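Zebrafish RNase5 (Danio rerio, PDB 3LJE) probably catalyses the cleavage of RNA, as a pancreatic-type ribonuclease of the zebrafish RNase/angiogenin subfamily. Local coordinates at residues K86-N91 against Q97-S102; A31-K36 against N91-C96; K35-G40 against E47-I52; D8-K13 against G110-W115; G64-P69 against K75-F80. All blocks are in the same frame, centred on the assembly; numbering follows the deposited sequence. Where two conformers were deposited one is given.

Contact 1. Residues K86-N91 against Q97-S102; sequences KLKSGN and QYRGTS
Leu87 and Tyr98 form a non-hydrogen-bonded pair in the antiparallel hairpin of strands 80-89 and 97-112, on the side of the sheet where Tyr98 also meets Cys28 and Met32 of helix 28-34. Leu87 has its CG swung opposite the backbone N (chi1 -176°), and this carries the CD1 methyl over one face of the Tyr98 ring. It is a CH-pi contact, with Leu87 CD1 4.0 Å from the centroid of the Tyr98 ring and shifted toward the rim, where it lies 3.7 Å from Tyr98 CZ. The CD1 side of the ring lies close to the neighbouring backbone, Tyr98 CD1 standing 3.4 Å from Leu87 N, while Tyr98 OH is hydrogen-bonded to Lys46 O. With an alanine in place of Tyr98, Leu87 CD1 would probably lose the aromatic face it lies on and Lys46 O its hydroxyl partner. Beyond this pair the register slips by one in a classic beta bulge: Gln97 O accepts Lys88 N at 2.7 Å, in the carbonyl plane, and Ser89 N at 3.2 Å. On the other face Ser89 pairs with Gln97 and Lys86 with Arg99. Lys88 bends at chi2 and brings NZ to the edge of the Arg99 guanidinium, at a modelled separation too short to be trusted. The chemistry is thus two-sided: an aromatic-aliphatic pair on one face, its tyrosine packed on helix 28-34, and an exposed, probably strongly basic surface with Lys86 and Arg99 opposite.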
# COMPACT_ATOMS: atom_id res chain seq x y z
N LYS A 86 -11.21 -2.97 -3.23
CA LYS A 86 -11.48 -2.83 -4.67
C LYS A 86 -12.76 -2.06 -4.86
O LYS A 86 -13.76 -2.35 -4.26
CB LYS A 86 -11.66 -4.18 -5.37
CG LYS A 86 -10.54 -5.11 -5.07
CD LYS A 86 -10.73 -6.55 -5.67
CE LYS A 86 -10.02 -7.54 -4.64
NZ LYS A 86 -8.76 -8.10 -5.28
N LEU A 87 -12.71 -1.12 -5.75
CA LEU A 87 -13.80 -0.24 -6.03
C LEU A 87 -14.95 -1.03 -6.62
O LEU A 87 -14.76 -1.75 -7.62
CB LEU A 87 -13.33 0.78 -6.98
CG LEU A 87 -14.38 1.84 -7.27
CD1 LEU A 87 -14.60 2.72 -6.00
CD2 LEU A 87 -13.82 2.74 -8.44
N LYS A 88 -16.12 -0.92 -6.00
CA LYS A 88 -17.30 -1.65 -6.45
C LYS A 88 -18.06 -0.60 -7.24
O LYS A 88 -18.46 -0.89 -8.30
CB LYS A 88 -18.12 -2.16 -5.27
CG LYS A 88 -18.99 -3.40 -5.57
CD LYS A 88 -18.23 -4.73 -6.12
CE LYS A 88 -19.07 -6.01 -5.78
NZ LYS A 88 -18.34 -7.30 -5.86
N SER A 89 -18.24 0.64 -6.74
CA SER A 89 -18.94 1.67 -7.54
C SER A 89 -18.54 3.13 -7.21
O SER A 89 -17.88 3.37 -6.20
CB SER A 89 -20.45 1.50 -7.41
OG SER A 89 -20.90 1.66 -6.09
N GLY A 90 -18.98 4.08 -8.03
CA GLY A 90 -18.71 5.49 -7.81
C GLY A 90 -17.59 5.90 -8.77
O GLY A 90 -16.76 5.04 -9.14
N ASN A 91 -17.53 7.17 -9.15
CA ASN A 91 -16.51 7.58 -10.06
C ASN A 91 -15.55 8.57 -9.40
O ASN A 91 -14.32 8.55 -9.66
CB ASN A 91 -17.16 8.17 -11.32
CG ASN A 91 -18.02 7.16 -12.05
OD1 ASN A 91 -19.23 7.10 -11.85
ND2 ASN A 91 -17.38 6.32 -12.88
N GLN A 97 -17.30 3.44 -3.29
CA GLN A 97 -17.64 2.33 -2.42
C GLN A 97 -16.73 1.16 -2.76
O GLN A 97 -16.62 0.79 -3.96
CB GLN A 97 -19.07 1.89 -2.61
CG GLN A 97 -20.01 2.99 -2.13
CD GLN A 97 -21.47 2.56 -2.21
OE1 GLN A 97 -22.26 3.14 -2.98
NE2 GLN A 97 -21.82 1.53 -1.43
N TYR A 98 -16.17 0.53 -1.73
CA TYR A 98 -15.22 -0.60 -1.90
C TYR A 98 -15.67 -1.91 -1.29
O TYR A 98 -16.50 -1.93 -0.37
CB TYR A 98 -13.87 -0.20 -1.22
CG TYR A 98 -13.20 0.93 -1.88
CD1 TYR A 98 -12.27 0.69 -2.94
CD2 TYR A 98 -13.51 2.26 -1.56
CE1 TYR A 98 -11.70 1.71 -3.62
CE2 TYR A 98 -12.95 3.30 -2.29
CZ TYR A 98 -12.04 3.00 -3.30
OH TYR A 98 -11.42 3.99 -4.00
N ARG A 99 -15.08 -3.03 -1.74
CA ARG A 99 -15.33 -4.31 -1.12
C ARG A 99 -13.94 -4.67 -0.66
O ARG A 99 -12.98 -4.45 -1.39
CB ARG A 99 -15.83 -5.29 -2.17
CG ARG A 99 -15.87 -6.78 -1.78
CD ARG A 99 -16.91 -7.17 -0.65
NE ARG A 99 -18.36 -6.96 -0.94
CZ ARG A 99 -18.95 -6.95 -2.16
NH1 ARG A 99 -18.24 -7.13 -3.28
NH2 ARG A 99 -20.28 -6.75 -2.27
N GLY A 100 -13.79 -5.22 0.51
CA GLY A 100 -12.45 -5.57 0.97
C GLY A 100 -12.24 -7.09 1.03
O GLY A 100 -13.20 -7.83 1.30
N THR A 101 -11.02 -7.56 0.78
CA THR A 101 -10.68 -8.97 0.89
C THR A 101 -9.40 -9.10 1.69
O THR A 101 -8.45 -8.33 1.49
CB THR A 101 -10.41 -9.56 -0.48
OG1 THR A 101 -11.57 -9.46 -1.28
CG2 THR A 101 -10.02 -11.06 -0.34
N SER A 102 -9.36 -9.97 2.69
CA SER A 102 -8.10 -10.04 3.38
C SER A 102 -7.44 -11.34 2.85
O SER A 102 -8.14 -12.37 2.61
CB SER A 102 -8.29 -10.09 4.88
OG SER A 102 -8.42 -11.42 5.33

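Contact 2. Residues A31-K36 against N91-C96; sequences AMSIKK and NRRPNC
The Arg93 guanidinium presents its edge, not a face, to Ser33 O in the last turn of helix 28-34, a helix closed by a Schellman motif at Lys36. Ser33 O lies in the guanidinium plane, Met32 O is also near that edge, and Lys36 CA approaches obliquely. Of the two terminal nitrogens, Arg93 NH1 makes the firm bond, 2.9 Å to Ser33 O and nearly straight at 168°; it arrives in the carbonyl plane on a lone pair. Arg93 NH2 adds a weak second bond to the same oxygen. Ser33 O also accepts the Lys36 N bond of the Schellman turn, at 2.9 Å, so one carbonyl at the helix end is shared between its own backbone and an arginine from the loop between strands 80-89 and 97-112. The Arg93 chain runs extended to CD and bends at chi3 (65°), which turns the guanidinium edge-on to the helix. That loop is tied down by the disulfide of Cys96 to Cys45, and a cis peptide bond precedes Pro94. Placing a cation by the carbonyl-rich C-terminal end of a helix is probably favourable, since it faces the negative end of the helix dipole. Lys36 NZ stays 4.8 Å from Arg93 NH2, and between these like charges sits a water that accepts from Lys36 NZ at 2.9 Å and, weakly, from Arg93 NH2.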
# COMPACT_ATOMS: atom_id res chain seq x y z
N ALA A 31 -11.16 4.13 5.35
CA ALA A 31 -9.72 4.23 5.20
C ALA A 31 -9.41 4.98 3.89
O ALA A 31 -8.58 5.88 3.88
CB ALA A 31 -9.06 2.86 5.20
N MET A 32 -10.08 4.61 2.79
CA MET A 32 -9.78 5.27 1.49
C MET A 32 -10.13 6.78 1.58
O MET A 32 -9.50 7.65 1.02
CB MET A 32 -10.60 4.61 0.34
CG MET A 32 -10.17 3.12 0.05
SD MET A 32 -8.34 3.00 -0.46
CE MET A 32 -8.55 3.60 -2.22
N SER A 33 -11.20 7.02 2.29
CA SER A 33 -11.66 8.40 2.44
C SER A 33 -10.75 9.24 3.39
O SER A 33 -10.22 10.25 2.98
CB SER A 33 -13.10 8.33 2.98
OG SER A 33 -13.47 9.64 3.33
N ILE A 34 -10.54 8.78 4.62
CA ILE A 34 -9.80 9.62 5.58
C ILE A 34 -8.30 9.75 5.16
O ILE A 34 -7.71 10.79 5.37
CB ILE A 34 -9.90 9.02 7.02
CG1 ILE A 34 -9.45 10.11 8.04
CG2 ILE A 34 -9.02 7.75 7.24
CD1 ILE A 34 -9.53 9.49 9.55
N LYS A 35 -7.75 8.74 4.44
CA LYS A 35 -6.29 8.83 4.04
C LYS A 35 -6.24 9.54 2.72
O LYS A 35 -5.15 9.77 2.11
CB LYS A 35 -5.67 7.40 3.95
CG LYS A 35 -5.60 6.59 5.36
CD LYS A 35 -5.38 5.08 5.05
CE LYS A 35 -5.59 4.18 6.33
NZ LYS A 35 -4.42 4.36 7.22
N LYS A 36 -7.40 9.96 2.23
CA LYS A 36 -7.43 10.67 0.98
C LYS A 36 -6.72 9.95 -0.19
O LYS A 36 -5.94 10.56 -0.99
CB LYS A 36 -6.80 12.07 1.16
CG LYS A 36 -7.54 12.89 2.22
CD LYS A 36 -7.13 14.43 2.06
CE LYS A 36 -8.19 15.40 2.59
NZ LYS A 36 -8.63 15.03 3.95
N ASN A 91 -17.53 7.17 -9.15
CA ASN A 91 -16.51 7.58 -10.06
C ASN A 91 -15.55 8.57 -9.40
O ASN A 91 -14.32 8.55 -9.66
CB ASN A 91 -17.16 8.17 -11.32
CG ASN A 91 -18.02 7.16 -12.05
OD1 ASN A 91 -19.23 7.10 -11.85
ND2 ASN A 91 -17.38 6.32 -12.88
N ARG A 92 -16.10 9.45 -8.55
CA ARG A 92 -15.23 10.40 -7.88
C ARG A 92 -15.59 10.50 -6.41
O ARG A 92 -16.68 10.10 -6.05
CB ARG A 92 -15.36 11.81 -8.48
CG ARG A 92 -15.28 11.86 -10.03
CD ARG A 92 -15.12 13.33 -10.44
NE ARG A 92 -13.84 13.80 -9.90
CZ ARG A 92 -12.70 13.91 -10.60
NH1 ARG A 92 -12.65 13.60 -11.91
NH2 ARG A 92 -11.55 14.25 -9.96
N ARG A 93 -14.66 11.02 -5.59
CA ARG A 93 -14.96 11.24 -4.14
C ARG A 93 -16.17 12.21 -4.15
O ARG A 93 -16.21 13.14 -4.97
CB ARG A 93 -13.85 12.02 -3.44
CG ARG A 93 -12.57 11.31 -3.07
CD ARG A 93 -11.59 12.29 -2.27
NE ARG A 93 -12.05 12.76 -0.94
CZ ARG A 93 -11.68 12.18 0.23
NH1 ARG A 93 -10.89 11.09 0.27
NH2 ARG A 93 -12.01 12.73 1.39
N PRO A 94 -17.10 12.08 -3.19
CA PRO A 94 -17.07 11.08 -2.09
C PRO A 94 -17.94 9.85 -2.34
O PRO A 94 -18.40 9.14 -1.39
CB PRO A 94 -17.66 11.89 -0.95
CG PRO A 94 -18.92 12.56 -1.71
CD PRO A 94 -18.23 13.04 -3.02
N ASN A 95 -18.20 9.56 -3.60
CA ASN A 95 -19.12 8.48 -3.82
C ASN A 95 -18.44 7.13 -3.89
O ASN A 95 -19.12 6.16 -4.17
CB ASN A 95 -19.87 8.69 -5.13
CG ASN A 95 -20.39 10.13 -5.30
OD1 ASN A 95 -20.97 10.71 -4.36
ND2 ASN A 95 -20.25 10.69 -6.53
N CYS A 96 -17.12 7.05 -3.68
CA CYS A 96 -16.48 5.74 -3.81
C CYS A 96 -16.99 4.66 -2.81
O CYS A 96 -17.12 4.92 -1.62
CB CYS A 96 -14.97 5.91 -3.63
SG CYS A 96 -14.28 7.40 -4.43
O HOH W 1 -10.75 9.31 -1.40
O HOH W 2 -11.19 13.67 4.28

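Contact 3. Residues K35-G40 against E47-I52; sequences KKITAG and EVNTFI. With ACT (acetate ion), chain B.
Ile37 packs on Asn49 and Phe51 of strand 48-52, the strand that carries the Asn-Thr-Phe end of the Cys-Lys-x-x-Asn-Thr-Phe signature of pancreatic ribonucleases, in the buried interior beneath the end of helix 28-34. The two branches of Ile37 divide the work. CG1 lies opposite the carbonyl carbon (chi1 -60°) and extends Ile37 CD1 obliquely toward the ring, 3.6 Å from Phe51 CZ, the two side chains arriving from opposite directions; CG2 instead reaches the amide of Asn49, 3.7 Å from OD1, the side chains crossing at about a right angle. Phe51 also receives the aliphatic part of Lys35, with Lys35 CD 3.5 Å from Phe51 CE1 in the conformer given, one of two deposited; Lys35 NZ goes on to a salt bridge with Asp20. Within the strand, Asn49 ND2 sits 3.3 Å above the plane of the Phe51 ring, toward its rim. Both polar atoms of this buried amide are satisfied: OD1 takes a hydrogen bond from Lys46 NZ and ND2 gives one to Gln17 O of helix 8-18. An acetate, probably from the crystallisation liquor, takes a weak, long hydrogen bond from Thr38 N and another from Arg16 NH2. The hydrocarbon of Ile37 thus lies against a polar amide whose rotation is fixed by two hydrogen bonds, while that of Lys35 covers Phe51, and Asn49 in turn is likely to help position the Lys46 amine beside it.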
# COMPACT_ATOMS: atom_id res chain seq x y z
N LYS A 35 -7.75 8.74 4.44
CA LYS A 35 -6.29 8.83 4.04
C LYS A 35 -6.24 9.54 2.72
O LYS A 35 -5.15 9.77 2.11
CB LYS A 35 -5.67 7.40 3.95
CG LYS A 35 -5.60 6.59 5.36
CD LYS A 35 -5.38 5.08 5.05
CE LYS A 35 -5.59 4.18 6.33
NZ LYS A 35 -4.42 4.36 7.22
N LYS A 36 -7.40 9.96 2.23
CA LYS A 36 -7.43 10.67 0.98
C LYS A 36 -6.72 9.95 -0.19
O LYS A 36 -5.94 10.56 -0.99
CB LYS A 36 -6.80 12.07 1.16
CG LYS A 36 -7.54 12.89 2.22
CD LYS A 36 -7.13 14.43 2.06
CE LYS A 36 -8.19 15.40 2.59
NZ LYS A 36 -8.63 15.03 3.95
N ILE A 37 -7.04 8.68 -0.37
CA ILE A 37 -6.34 7.93 -1.40
C ILE A 37 -7.18 7.98 -2.66
O ILE A 37 -8.24 7.34 -2.71
CB ILE A 37 -6.19 6.50 -0.98
CG1 ILE A 37 -5.36 6.54 0.33
CG2 ILE A 37 -5.46 5.60 -2.10
CD1 ILE A 37 -5.34 5.17 1.00
N THR A 38 -6.72 8.75 -3.65
CA THR A 38 -7.47 8.88 -4.93
C THR A 38 -6.65 8.36 -6.09
O THR A 38 -5.53 7.96 -5.90
CB THR A 38 -7.80 10.36 -5.21
OG1 THR A 38 -6.59 11.09 -5.27
CG2 THR A 38 -8.61 10.95 -4.12
N ALA A 39 -7.24 8.40 -7.28
CA ALA A 39 -6.52 7.98 -8.46
C ALA A 39 -5.66 9.19 -8.84
O ALA A 39 -6.20 10.21 -9.26
CB ALA A 39 -7.44 7.60 -9.60
N GLY A 40 -4.35 9.08 -8.68
CA GLY A 40 -3.37 10.14 -8.98
C GLY A 40 -3.83 11.60 -9.22
O GLY A 40 -4.25 11.96 -10.31
N GLU A 47 -9.18 2.66 -8.15
CA GLU A 47 -9.75 1.34 -8.38
C GLU A 47 -9.36 0.26 -7.35
O GLU A 47 -10.20 -0.53 -6.94
CB GLU A 47 -9.29 0.84 -9.80
CG GLU A 47 -9.80 1.61 -10.89
CD GLU A 47 -11.27 1.25 -11.23
OE1 GLU A 47 -11.85 1.97 -12.05
OE2 GLU A 47 -11.82 0.25 -10.72
N VAL A 48 -8.09 0.20 -6.98
CA VAL A 48 -7.62 -0.94 -6.09
C VAL A 48 -6.55 -0.39 -5.18
O VAL A 48 -5.64 0.35 -5.61
CB VAL A 48 -7.24 -2.22 -6.87
CG1 VAL A 48 -6.65 -3.25 -5.92
CG2 VAL A 48 -8.46 -2.80 -7.59
N ASN A 49 -6.60 -0.72 -3.86
CA ASN A 49 -5.50 -0.24 -3.05
C ASN A 49 -5.35 -1.25 -1.90
O ASN A 49 -6.29 -1.51 -1.12
CB ASN A 49 -5.84 1.14 -2.46
CG ASN A 49 -4.68 1.73 -1.67
OD1 ASN A 49 -3.79 2.35 -2.26
ND2 ASN A 49 -4.65 1.46 -0.33
N THR A 50 -4.14 -1.78 -1.80
CA THR A 50 -3.91 -2.70 -0.73
C THR A 50 -3.21 -2.08 0.48
O THR A 50 -2.18 -1.40 0.37
CB THR A 50 -2.98 -3.87 -1.31
OG1 THR A 50 -3.72 -4.43 -2.38
CG2 THR A 50 -2.57 -4.93 -0.16
N PHE A 51 -3.69 -2.48 1.67
CA PHE A 51 -3.05 -2.12 2.92
C PHE A 51 -2.34 -3.35 3.51
O PHE A 51 -2.97 -4.40 3.71
CB PHE A 51 -4.12 -1.66 3.95
CG PHE A 51 -4.80 -0.39 3.50
CD1 PHE A 51 -4.17 0.86 3.78
CD2 PHE A 51 -6.02 -0.44 2.78
CE1 PHE A 51 -4.80 2.08 3.31
CE2 PHE A 51 -6.64 0.77 2.36
CZ PHE A 51 -6.02 2.00 2.62
N ILE A 52 -1.05 -3.22 3.74
CA ILE A 52 -0.27 -4.31 4.30
C ILE A 52 -0.50 -4.18 5.83
O ILE A 52 -0.24 -3.11 6.46
CB ILE A 52 1.22 -4.12 4.03
CG1 ILE A 52 1.45 -4.05 2.48
CG2 ILE A 52 2.04 -5.30 4.75
CD1 ILE A 52 2.92 -3.42 2.20
C ACT B . -3.19 10.44 -3.33
O ACT B . -2.32 11.19 -2.84
OXT ACT B . -3.34 9.22 -3.05
CH3 ACT B . -4.15 11.05 -4.35

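Contact 4. Residues D8-K13 against G110-W115; sequences DPRYQK and GCDKGW
Residues 8-13 of helix 8-18 face strand 97-112 and its hairpin turn, the backbones coming nearest at Tyr11 and Trp115, whose CA atoms are 6.6 Å apart; the turn is a type I' beta turn from Asp112 to Trp115 that leads into strand 115-119. The two aromatics make a T-shaped (edge-to-face) pair: the edge of the Trp115 six-membered ring points at one face of Tyr11, planes 67° apart and centroids 5.2 Å. Trp115 CE3 is the leading atom, 3.7 Å from Tyr11 CE1 and offset toward the rim of the ring. Tyr11 reaches across because its CG is placed opposite the backbone N (chi1 166°). One helix position earlier, Arg10 bends at chi3 and gives Asp112 a single-nitrogen salt bridge, Arg10 NH2 to Asp112 OD2 at 2.7 Å. The carboxylate oxygen uses its anti lone pair and lies in the guanidinium plane, though the two flat groups are steeply turned against each other. An asparagine in place of Asp112 would probably leave Arg10 and Lys113 without the negative charge they share. Lys113 has a second acid, Asp6, in the N-terminal segment. Lys113 NZ meets Asp112 OD1 at 2.8 Å on the syn side, 30° out of the carboxylate plane.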
# COMPACT_ATOMS: atom_id res chain seq x y z
N ASP A 8 12.01 10.66 0.97
CA ASP A 8 10.96 10.90 1.89
C ASP A 8 9.52 11.15 1.37
O ASP A 8 8.56 10.56 1.90
CB ASP A 8 11.41 11.97 2.87
CG ASP A 8 10.48 12.06 4.07
OD1 ASP A 8 10.29 11.06 4.79
OD2 ASP A 8 9.93 13.14 4.27
N PRO A 9 9.32 11.99 0.32
CA PRO A 9 7.94 12.20 -0.14
C PRO A 9 7.23 10.90 -0.59
O PRO A 9 6.06 10.63 -0.22
CB PRO A 9 8.09 13.21 -1.32
CG PRO A 9 9.37 14.05 -0.88
CD PRO A 9 10.27 12.81 -0.48
N ARG A 10 7.98 10.08 -1.31
CA ARG A 10 7.44 8.82 -1.83
C ARG A 10 7.24 7.81 -0.73
O ARG A 10 6.22 7.02 -0.73
CB ARG A 10 8.32 8.25 -2.93
CG ARG A 10 7.94 8.89 -4.31
CD ARG A 10 8.74 8.24 -5.45
NE ARG A 10 10.14 8.45 -5.07
CZ ARG A 10 11.14 7.60 -5.35
NH1 ARG A 10 10.91 6.48 -6.05
NH2 ARG A 10 12.36 7.88 -4.89
N TYR A 11 8.17 7.81 0.20
CA TYR A 11 8.10 6.90 1.31
C TYR A 11 6.89 7.27 2.21
O TYR A 11 6.13 6.41 2.70
CB TYR A 11 9.38 7.03 2.11
CG TYR A 11 9.35 6.41 3.46
CD1 TYR A 11 9.32 5.01 3.61
CD2 TYR A 11 9.37 7.21 4.60
CE1 TYR A 11 9.33 4.44 4.88
CE2 TYR A 11 9.37 6.66 5.88
CZ TYR A 11 9.36 5.29 6.04
OH TYR A 11 9.37 4.73 7.32
N GLN A 12 6.74 8.56 2.48
CA GLN A 12 5.61 8.93 3.32
C GLN A 12 4.29 8.58 2.63
O GLN A 12 3.29 8.17 3.27
CB GLN A 12 5.64 10.47 3.65
CG GLN A 12 6.87 10.94 4.46
CD GLN A 12 6.85 10.24 5.77
OE1 GLN A 12 5.75 9.92 6.24
NE2 GLN A 12 8.02 9.94 6.38
N LYS A 13 4.20 8.81 1.32
CA LYS A 13 3.00 8.48 0.60
C LYS A 13 2.76 6.92 0.66
O LYS A 13 1.65 6.46 0.77
CB LYS A 13 3.16 8.91 -0.84
CG LYS A 13 1.86 8.59 -1.73
CD LYS A 13 1.93 9.33 -3.09
CE LYS A 13 0.82 8.91 -3.99
NZ LYS A 13 0.84 9.87 -5.21
N GLY A 110 8.61 -1.40 -4.58
CA GLY A 110 9.68 -0.60 -5.20
C GLY A 110 10.37 -0.06 -3.97
O GLY A 110 9.72 0.28 -2.92
N CYS A 111 11.71 0.01 -4.02
CA CYS A 111 12.53 0.47 -2.92
C CYS A 111 13.55 1.49 -3.44
O CYS A 111 14.00 1.39 -4.59
CB CYS A 111 13.35 -0.69 -2.35
SG CYS A 111 12.33 -2.08 -1.72
N ASP A 112 13.90 2.41 -2.58
CA ASP A 112 14.89 3.44 -2.95
C ASP A 112 15.81 3.69 -1.78
O ASP A 112 15.41 4.17 -0.70
CB ASP A 112 14.19 4.72 -3.42
CG ASP A 112 15.18 5.70 -4.12
OD1 ASP A 112 16.42 5.52 -4.00
OD2 ASP A 112 14.68 6.60 -4.78
N LYS A 113 17.07 3.31 -1.98
CA LYS A 113 18.08 3.46 -0.92
C LYS A 113 17.65 2.80 0.41
O LYS A 113 17.96 3.34 1.46
CB LYS A 113 18.38 4.95 -0.66
CG LYS A 113 19.07 5.74 -1.88
CD LYS A 113 19.09 7.28 -1.63
CE LYS A 113 19.18 8.13 -2.91
NZ LYS A 113 18.05 7.81 -3.95
N GLY A 114 17.01 1.62 0.32
CA GLY A 114 16.59 0.86 1.48
C GLY A 114 15.17 1.22 2.00
O GLY A 114 14.71 0.65 3.03
N TRP A 115 14.49 2.19 1.37
CA TRP A 115 13.11 2.57 1.89
C TRP A 115 12.05 2.19 0.91
O TRP A 115 12.22 2.37 -0.32
CB TRP A 115 13.00 4.08 2.08
CG TRP A 115 14.04 4.61 3.00
CD1 TRP A 115 15.30 5.11 2.67
CD2 TRP A 115 13.98 4.56 4.41
NE1 TRP A 115 16.01 5.37 3.82
CE2 TRP A 115 15.24 5.05 4.90
CE3 TRP A 115 13.00 4.15 5.31
CZ2 TRP A 115 15.51 5.13 6.28
CZ3 TRP A 115 13.25 4.21 6.66
CH2 TRP A 115 14.50 4.71 7.15

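Contact 5. Residues G64-P69 against K75-F80; sequences GDAGTP and KSNQPF
Thr68 and Asn77 both place their first side-chain branch between backbone N and carbonyl carbon, OG1 of Thr68 at chi1 70° and CG of Asn77 at chi1 63°, which sets Thr68 OG1 beside Lys75 and brings the Asn77 amide back to Ala66 in this antiparallel beta hairpin, strands 67-70 and 73-76. The hydrogen-bonded pair is Thr68 with Lys75: Thr68 N gives to Lys75 O at 2.8 Å and Lys75 N to Thr68 O at 2.7 Å. Next to it, Gly67 and Ser76 form the non-hydrogen-bonded pair, with Gly67 CA in a CA-H...O contact to Lys75 O. Thr68 OG1 lies 4.0 Å from Lys75 CB, after which the Lys75 chain runs out extended and away. At the other end Asn77 brings its amide beside Ala66: Asn77 ND2 comes 3.8 Å from Ala66 CB, and Asn77 N makes a weak bond to Ala66 O. The amide is held from its own side by Gln78 NE2, in plane with Asn77 OD1 at 2.9 Å. Ser76 joins the hairpin to strand 97-112 through Ile107. A water bridges the strands, 2.7 Å from Thr68 OG1 and 2.9 Å from Ser76 O, to which it donates.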
# COMPACT_ATOMS: atom_id res chain seq x y z
N GLY A 64 15.37 -4.46 2.57
CA GLY A 64 16.67 -4.69 3.19
C GLY A 64 16.93 -6.17 3.16
O GLY A 64 16.72 -6.88 2.18
N ASP A 65 17.28 -6.64 4.36
CA ASP A 65 17.65 -7.99 4.56
C ASP A 65 16.71 -9.10 4.23
O ASP A 65 17.15 -10.19 3.93
CB ASP A 65 18.08 -8.12 6.04
CG ASP A 65 18.83 -9.36 6.28
OD1 ASP A 65 19.92 -9.45 5.69
OD2 ASP A 65 18.33 -10.23 7.04
N ALA A 66 15.39 -8.87 4.33
CA ALA A 66 14.40 -9.84 4.11
C ALA A 66 13.69 -9.86 2.76
O ALA A 66 12.57 -10.40 2.64
CB ALA A 66 13.36 -9.76 5.20
N GLY A 67 14.26 -9.19 1.76
CA GLY A 67 13.55 -9.24 0.49
C GLY A 67 14.47 -9.87 -0.58
O GLY A 67 15.69 -10.00 -0.30
N THR A 68 13.88 -10.21 -1.72
CA THR A 68 14.66 -10.76 -2.85
C THR A 68 14.31 -9.96 -4.08
O THR A 68 13.22 -9.47 -4.25
CB THR A 68 14.40 -12.24 -3.04
OG1 THR A 68 13.08 -12.45 -3.52
CG2 THR A 68 14.57 -13.05 -1.67
N PRO A 69 15.28 -9.84 -5.02
CA PRO A 69 15.00 -9.05 -6.26
C PRO A 69 14.09 -9.70 -7.20
O PRO A 69 14.25 -10.89 -7.47
CB PRO A 69 16.39 -8.82 -6.89
CG PRO A 69 17.45 -9.17 -5.79
CD PRO A 69 16.71 -10.20 -4.84
N LYS A 75 10.81 -8.65 -3.49
CA LYS A 75 9.67 -9.46 -3.07
C LYS A 75 9.98 -9.99 -1.63
O LYS A 75 11.10 -10.36 -1.32
CB LYS A 75 9.51 -10.65 -4.03
CG LYS A 75 8.34 -11.56 -3.77
CD LYS A 75 8.09 -12.44 -5.04
CE LYS A 75 6.78 -13.17 -4.92
NZ LYS A 75 6.55 -14.10 -6.07
N SER A 76 8.96 -9.99 -0.77
CA SER A 76 9.16 -10.50 0.58
C SER A 76 9.57 -12.01 0.45
O SER A 76 9.17 -12.67 -0.52
CB SER A 76 7.84 -10.39 1.40
OG SER A 76 6.74 -11.03 0.79
N ASN A 77 10.25 -12.50 1.50
CA ASN A 77 10.70 -13.92 1.51
C ASN A 77 9.60 -14.79 2.21
O ASN A 77 9.74 -16.03 2.34
CB ASN A 77 12.04 -14.03 2.22
CG ASN A 77 12.01 -13.62 3.72
OD1 ASN A 77 10.93 -13.52 4.35
ND2 ASN A 77 13.16 -13.42 4.27
N GLN A 78 8.47 -14.17 2.52
CA GLN A 78 7.34 -14.89 3.20
C GLN A 78 6.04 -14.09 2.97
O GLN A 78 6.11 -12.85 2.70
CB GLN A 78 7.56 -14.93 4.75
CG GLN A 78 7.78 -13.53 5.39
CD GLN A 78 8.36 -13.62 6.78
OE1 GLN A 78 7.58 -13.74 7.75
NE2 GLN A 78 9.69 -13.60 6.92
N PRO A 79 4.88 -14.73 3.04
CA PRO A 79 3.60 -14.00 2.85
C PRO A 79 3.45 -12.89 3.91
O PRO A 79 4.08 -12.94 5.00
CB PRO A 79 2.51 -15.09 3.11
CG PRO A 79 3.23 -16.44 2.81
CD PRO A 79 4.65 -16.19 3.34
N PHE A 80 2.73 -11.86 3.53
CA PHE A 80 2.39 -10.82 4.53
C PHE A 80 0.92 -10.80 4.52
O PHE A 80 0.26 -11.11 3.52
CB PHE A 80 2.86 -9.36 4.11
CG PHE A 80 4.20 -9.00 4.60
CD1 PHE A 80 5.39 -9.70 4.16
CD2 PHE A 80 4.37 -7.95 5.51
CE1 PHE A 80 6.61 -9.31 4.61
CE2 PHE A 80 5.61 -7.60 5.93
CZ PHE A 80 6.75 -8.25 5.49
O HOH W 3 10.41 -10.49 3.94
O HOH W 4 10.96 -13.70 -2.50

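In the fold
Contacts 1, 2 and 3 cluster at one end of the molecule, their centres 9 to 11 Å apart. Met32 ties them together: its CE lies 3.4 Å from Tyr98 OH and 3.7 Å from Asn49 CB. Strand 80-89 joins contacts 1 and 3, with Leu87 N 2.8 Å from Glu47 O, a probable hydrogen bond. Contact 5 lies at the far end of the same curved sheet, its centre 28 Å from that of contact 1, yet it reaches contact 3 where Phe80 CD2 packs 3.6 Å from Ile52 CG2. Contact 4, centred 17 Å from contact 3, closes the chain around the others. A sulfate, probably from the crystallisation liquor, lies about 5 Å from the Asn49 side chain, which would be consistent with a phosphate-binding cleft beside contact 3.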